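Local coordinates for protein aromatic amino acid aminotransferase I (Candida albicans WO-1, PDB 6HNU) that probably transfers the amino group of aromatic L-amino acids to 2-oxoglutarate, using pyridoxal 5'-phosphate as cofactor, at residues B[193-198]-B[230-235]; B[371-376]-B[476-481]. All coordinates share one frame; numbering follows the deposited sequence. Where two conformers were deposited one is given.

Interaction 1 of 2, residues B[193-198]-B[230-235]; sequences EKLEEL and KQIYDI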
# COMPACT_ATOMS: atom_id res chain seq x y z
N GLU B 193 20.43 -0.14 30.91
CA GLU B 193 21.88 -0.00 31.19
C GLU B 193 22.72 -0.53 29.99
O GLU B 193 23.70 0.10 29.64
CB GLU B 193 22.31 -0.72 32.47
CG GLU B 193 23.82 -0.92 32.55
CD GLU B 193 24.38 -1.56 33.81
OE1 GLU B 193 23.62 -2.23 34.49
OE2 GLU B 193 25.59 -1.39 34.09
N LYS B 194 22.38 -1.66 29.40
CA LYS B 194 23.22 -2.27 28.33
C LYS B 194 23.08 -1.47 27.02
O LYS B 194 24.11 -1.32 26.30
CB LYS B 194 22.80 -3.71 28.12
CG LYS B 194 23.02 -4.63 29.30
CD LYS B 194 22.60 -6.03 28.99
CE LYS B 194 22.83 -7.03 30.10
NZ LYS B 194 24.27 -7.09 30.45
N LEU B 195 21.89 -0.88 26.79
CA LEU B 195 21.67 0.06 25.66
C LEU B 195 22.53 1.32 25.85
O LEU B 195 23.23 1.72 24.89
CB LEU B 195 20.18 0.38 25.53
CG LEU B 195 19.87 1.47 24.51
CD1 LEU B 195 20.23 1.00 23.11
CD2 LEU B 195 18.40 1.86 24.55
N GLU B 196 22.52 1.92 27.05
CA GLU B 196 23.38 3.08 27.38
C GLU B 196 24.84 2.69 27.13
O GLU B 196 25.57 3.50 26.58
CB GLU B 196 23.19 3.51 28.84
CG GLU B 196 24.18 4.56 29.34
CD GLU B 196 24.18 5.90 28.63
OE1 GLU B 196 23.09 6.39 28.30
OE2 GLU B 196 25.25 6.51 28.51
N GLU B 197 25.25 1.53 27.63
CA GLU B 197 26.66 1.06 27.57
C GLU B 197 27.03 0.92 26.08
O GLU B 197 28.10 1.42 25.69
CB GLU B 197 26.84 -0.25 28.33
CG GLU B 197 28.14 -0.99 27.99
CD GLU B 197 29.36 -0.21 28.42
OE1 GLU B 197 29.17 0.73 29.23
OE2 GLU B 197 30.49 -0.52 27.96
N LEU B 198 26.18 0.24 25.32
CA LEU B 198 26.37 0.03 23.86
C LEU B 198 26.61 1.37 23.17
O LEU B 198 27.52 1.47 22.34
CB LEU B 198 25.13 -0.67 23.30
CG LEU B 198 25.17 -1.03 21.82
CD1 LEU B 198 26.29 -2.02 21.54
CD2 LEU B 198 23.85 -1.63 21.39
N LYS B 230 11.22 5.86 30.19
CA LYS B 230 11.87 7.13 30.57
C LYS B 230 13.37 6.98 30.32
O LYS B 230 13.96 7.87 29.71
CB LYS B 230 11.54 7.49 32.02
CG LYS B 230 10.12 7.99 32.22
CD LYS B 230 9.69 8.10 33.69
CE LYS B 230 8.19 7.96 33.86
NZ LYS B 230 7.81 7.72 35.28
N GLN B 231 13.96 5.88 30.77
CA GLN B 231 15.44 5.75 30.67
C GLN B 231 15.84 5.62 29.20
O GLN B 231 16.88 6.17 28.82
CB GLN B 231 15.88 4.53 31.46
CG GLN B 231 15.86 4.76 32.96
CD GLN B 231 16.21 3.47 33.65
OE1 GLN B 231 17.29 3.32 34.20
NE2 GLN B 231 15.32 2.49 33.56
N ILE B 232 15.08 4.87 28.41
CA ILE B 232 15.38 4.63 26.96
C ILE B 232 15.21 5.96 26.21
O ILE B 232 16.11 6.29 25.40
CB ILE B 232 14.55 3.47 26.39
CG1 ILE B 232 15.01 2.12 26.96
CG2 ILE B 232 14.58 3.46 24.87
CD1 ILE B 232 13.96 1.03 26.96
N TYR B 233 14.17 6.72 26.52
CA TYR B 233 13.94 8.06 25.91
C TYR B 233 15.16 8.95 26.19
O TYR B 233 15.71 9.59 25.27
CB TYR B 233 12.62 8.69 26.38
CG TYR B 233 12.34 9.96 25.63
CD1 TYR B 233 11.91 9.91 24.31
CD2 TYR B 233 12.68 11.20 26.15
CE1 TYR B 233 11.73 11.05 23.55
CE2 TYR B 233 12.48 12.36 25.41
CZ TYR B 233 12.02 12.29 24.10
OH TYR B 233 11.85 13.40 23.34
N ASP B 234 15.65 8.94 27.44
CA ASP B 234 16.85 9.75 27.83
C ASP B 234 18.07 9.33 27.00
O ASP B 234 18.86 10.21 26.61
CB ASP B 234 17.11 9.67 29.34
CG ASP B 234 16.08 10.41 30.17
OD1 ASP B 234 15.29 11.11 29.59
OD2 ASP B 234 16.05 10.22 31.40
N ILE B 235 18.23 8.05 26.73
CA ILE B 235 19.36 7.54 25.90
C ILE B 235 19.18 8.04 24.47
O ILE B 235 20.15 8.55 23.89
CB ILE B 235 19.43 6.01 26.01
CG1 ILE B 235 19.78 5.61 27.44
CG2 ILE B 235 20.39 5.44 24.99
CD1 ILE B 235 19.46 4.19 27.72

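Interaction 2 of 2, residues B[371-376]-B[476-481]; sequences IDALDQ and VGLEKF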
# COMPACT_ATOMS: atom_id res chain seq x y z
N ILE B 371 -2.07 -18.40 31.44
CA ILE B 371 -1.01 -18.38 32.47
C ILE B 371 -1.38 -19.33 33.62
O ILE B 371 -0.46 -19.99 34.18
CB ILE B 371 -0.75 -16.96 32.96
CG1 ILE B 371 -0.29 -16.07 31.79
CG2 ILE B 371 0.24 -16.95 34.11
CD1 ILE B 371 0.91 -16.59 31.02
N ASP B 372 -2.66 -19.39 34.00
CA ASP B 372 -3.14 -20.44 34.94
C ASP B 372 -2.77 -21.83 34.39
O ASP B 372 -2.34 -22.69 35.18
CB ASP B 372 -4.66 -20.35 35.12
CG ASP B 372 -5.13 -19.19 35.97
OD1 ASP B 372 -4.29 -18.50 36.56
OD2 ASP B 372 -6.36 -18.99 36.04
N ALA B 373 -2.93 -22.07 33.09
CA ALA B 373 -2.61 -23.37 32.49
C ALA B 373 -1.08 -23.57 32.51
O ALA B 373 -0.63 -24.67 32.92
CB ALA B 373 -3.26 -23.51 31.14
N LEU B 374 -0.27 -22.55 32.19
CA LEU B 374 1.22 -22.67 32.29
C LEU B 374 1.59 -23.08 33.72
O LEU B 374 2.43 -23.99 33.91
CB LEU B 374 1.91 -21.35 31.94
CG LEU B 374 1.93 -20.92 30.47
CD1 LEU B 374 2.85 -19.72 30.32
CD2 LEU B 374 2.34 -22.06 29.53
N ASP B 375 1.02 -22.40 34.71
CA ASP B 375 1.37 -22.60 36.14
C ASP B 375 1.09 -24.06 36.54
O ASP B 375 1.91 -24.67 37.27
CB ASP B 375 0.59 -21.63 37.02
CG ASP B 375 0.89 -21.75 38.49
OD1 ASP B 375 2.09 -21.78 38.85
OD2 ASP B 375 -0.08 -21.78 39.26
N GLN B 376 -0.02 -24.58 36.05
CA GLN B 376 -0.56 -25.90 36.40
C GLN B 376 0.26 -27.00 35.72
O GLN B 376 0.54 -28.01 36.39
CB GLN B 376 -2.00 -25.94 35.93
CG GLN B 376 -2.81 -27.14 36.38
CD GLN B 376 -4.19 -27.07 35.77
OE1 GLN B 376 -4.73 -28.07 35.31
NE2 GLN B 376 -4.76 -25.87 35.74
N VAL B 476 -6.10 -27.42 26.61
CA VAL B 476 -5.73 -28.72 26.00
C VAL B 476 -4.28 -28.60 25.50
O VAL B 476 -3.45 -29.48 25.83
CB VAL B 476 -6.68 -29.11 24.85
CG1 VAL B 476 -6.11 -30.23 23.97
CG2 VAL B 476 -8.07 -29.51 25.35
N GLY B 477 -4.02 -27.57 24.70
CA GLY B 477 -2.71 -27.36 24.05
C GLY B 477 -1.61 -27.34 25.07
O GLY B 477 -0.62 -28.06 24.88
N LEU B 478 -1.80 -26.56 26.13
CA LEU B 478 -0.73 -26.26 27.10
C LEU B 478 -0.52 -27.44 28.04
O LEU B 478 0.60 -27.59 28.57
CB LEU B 478 -1.15 -24.99 27.83
CG LEU B 478 -0.98 -23.73 26.98
CD1 LEU B 478 -1.24 -22.52 27.84
CD2 LEU B 478 0.43 -23.67 26.40
N GLU B 479 -1.54 -28.28 28.21
CA GLU B 479 -1.38 -29.57 28.94
C GLU B 479 -0.47 -30.45 28.09
O GLU B 479 0.50 -30.96 28.63
CB GLU B 479 -2.73 -30.23 29.23
CG GLU B 479 -2.59 -31.65 29.76
CD GLU B 479 -3.79 -32.18 30.52
OE1 GLU B 479 -4.91 -32.09 30.00
OE2 GLU B 479 -3.58 -32.70 31.64
N LYS B 480 -0.74 -30.54 26.79
CA LYS B 480 0.10 -31.33 25.85
C LYS B 480 1.53 -30.77 25.86
O LYS B 480 2.46 -31.59 25.76
CB LYS B 480 -0.57 -31.43 24.48
CG LYS B 480 -1.83 -32.29 24.47
CD LYS B 480 -2.58 -32.31 23.16
CE LYS B 480 -3.74 -33.30 23.20
NZ LYS B 480 -4.69 -33.10 22.08
N PHE B 481 1.72 -29.46 26.04
CA PHE B 481 3.06 -28.82 26.02
C PHE B 481 3.80 -29.19 27.30
O PHE B 481 5.00 -29.50 27.26
CB PHE B 481 2.99 -27.30 25.86
CG PHE B 481 4.33 -26.67 25.66
CD1 PHE B 481 5.01 -26.80 24.45
CD2 PHE B 481 4.97 -26.01 26.69
CE1 PHE B 481 6.26 -26.23 24.28
CE2 PHE B 481 6.23 -25.45 26.51
CZ PHE B 481 6.87 -25.57 25.31

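Interaction 1 of 2, residues B[193-198]-B[230-235]
The carboxylate of Glu196 reaches over Ile235, and its OE2 is gripped twice just beyond, by a salt bridge from Lys238 NZ and a hydrogen bond with Tyr239 OH. Both partners sit on the next turn of the helix that carries Ile235. The two helices are therefore tied by polar groups there, although no hydrogen bond joins 193-198 and 230-235 themselves. The other oxygen, OE1, lies against the aliphatic part of Ile235, 3.5 Å from CG1. The Glu196 chain sets out with CG anti to the backbone N and then bends at chi2 (61°), which folds the acid toward the neighbouring helix. Ile235 CD1 packs against the base of the Glu196 side chain, 4.0 Å from CB, and 3.9 Å from its backbone N. The other branch of Ile235 serves Leu195: its CG2 is 4.0 Å from Leu195 CG. Leu195 CD2 reaches further and also meets Ile232 CG2 at 4.2 Å. Leu195, Ile232 and Ile235 are all buried, and Leu195 continues onto Val183 of strand 179-186. The axes of segments 193-198 and 230-235 run almost parallel, 8° apart, with a closest approach of 10.0 Å. Such side-by-side parallel helices on a mainly parallel sheet belong to the alpha/beta/alpha large domain of this aminotransferase family. Helix 226-239 is the helical part of a beta-alpha-beta crossover from strand 209-212 to strand 242-246.

Interaction 2 of 2, residues B[371-376]-B[476-481]
Segment 476-481 meets Ala373 and Leu374 through a single side chain, Leu478. The helix also faces the partner chain: at the start of the segment Val476 packs on Thr41 of the second subunit, and Leu478 packs on Leu43 of that same subunit. The CA of Leu478 is nearest that of Ala373, 6.4 Å away. Its CG stands anti to the carbonyl carbon (chi1 -75°), and this sends the isobutyl group across to the other helix. CD1 is the busier methyl. It lies 4.0 Å from Ala373 CB and also 4.0 Å from Leu374 CD2. CD2 of Leu478 meets the same Leu374 CD2 at 4.0 Å, so one methyl of Leu374 faces both branches of Leu478. Nearer the backbone, Leu478 CB is 4.2 Å from Ala373 CB. The Ala373 methyl is the point where Leu478 CB and CD1 both lie close to the 371-376 helix. Phe394 of strand 393-399 touches both Leu374 and Leu478, while further along the ring of Phe481 packs on Leu431 and makes an edge-to-face pair with Phe462. Asp372 and Asp375 of segment 371-376 pair outside the contact: Asp372 with Arg264 and Tyr257, Asp375 with Lys380. No hydrogen bond or salt bridge crosses between the segments. Only apolar carbons meet between the two segments, so the contact depends on burial of aliphatic surface and not on directional bonds.

Overall arrangement
Both contacts pair two helices and bury mostly aliphatic side chains, but they hold different elements. Interaction 1 joins helices 192-200 and 226-239 beside the mixed sheet of the large domain. Interaction 2 joins the end of the long helix 334-377 to the C-terminal helix 471-489, against the antiparallel four-stranded sheet. Their centres lie about 36 Å apart and their nearest atoms about 22 Å, so the two do not meet. Interaction 1 has a partly exposed acid at its edge, tied to the neighbouring helix just past the segment. Interaction 2 is purely apolar, and the second subunit packs on it. No other chain touches interaction 1. Both lie away from the cofactor and phenylalanine pockets.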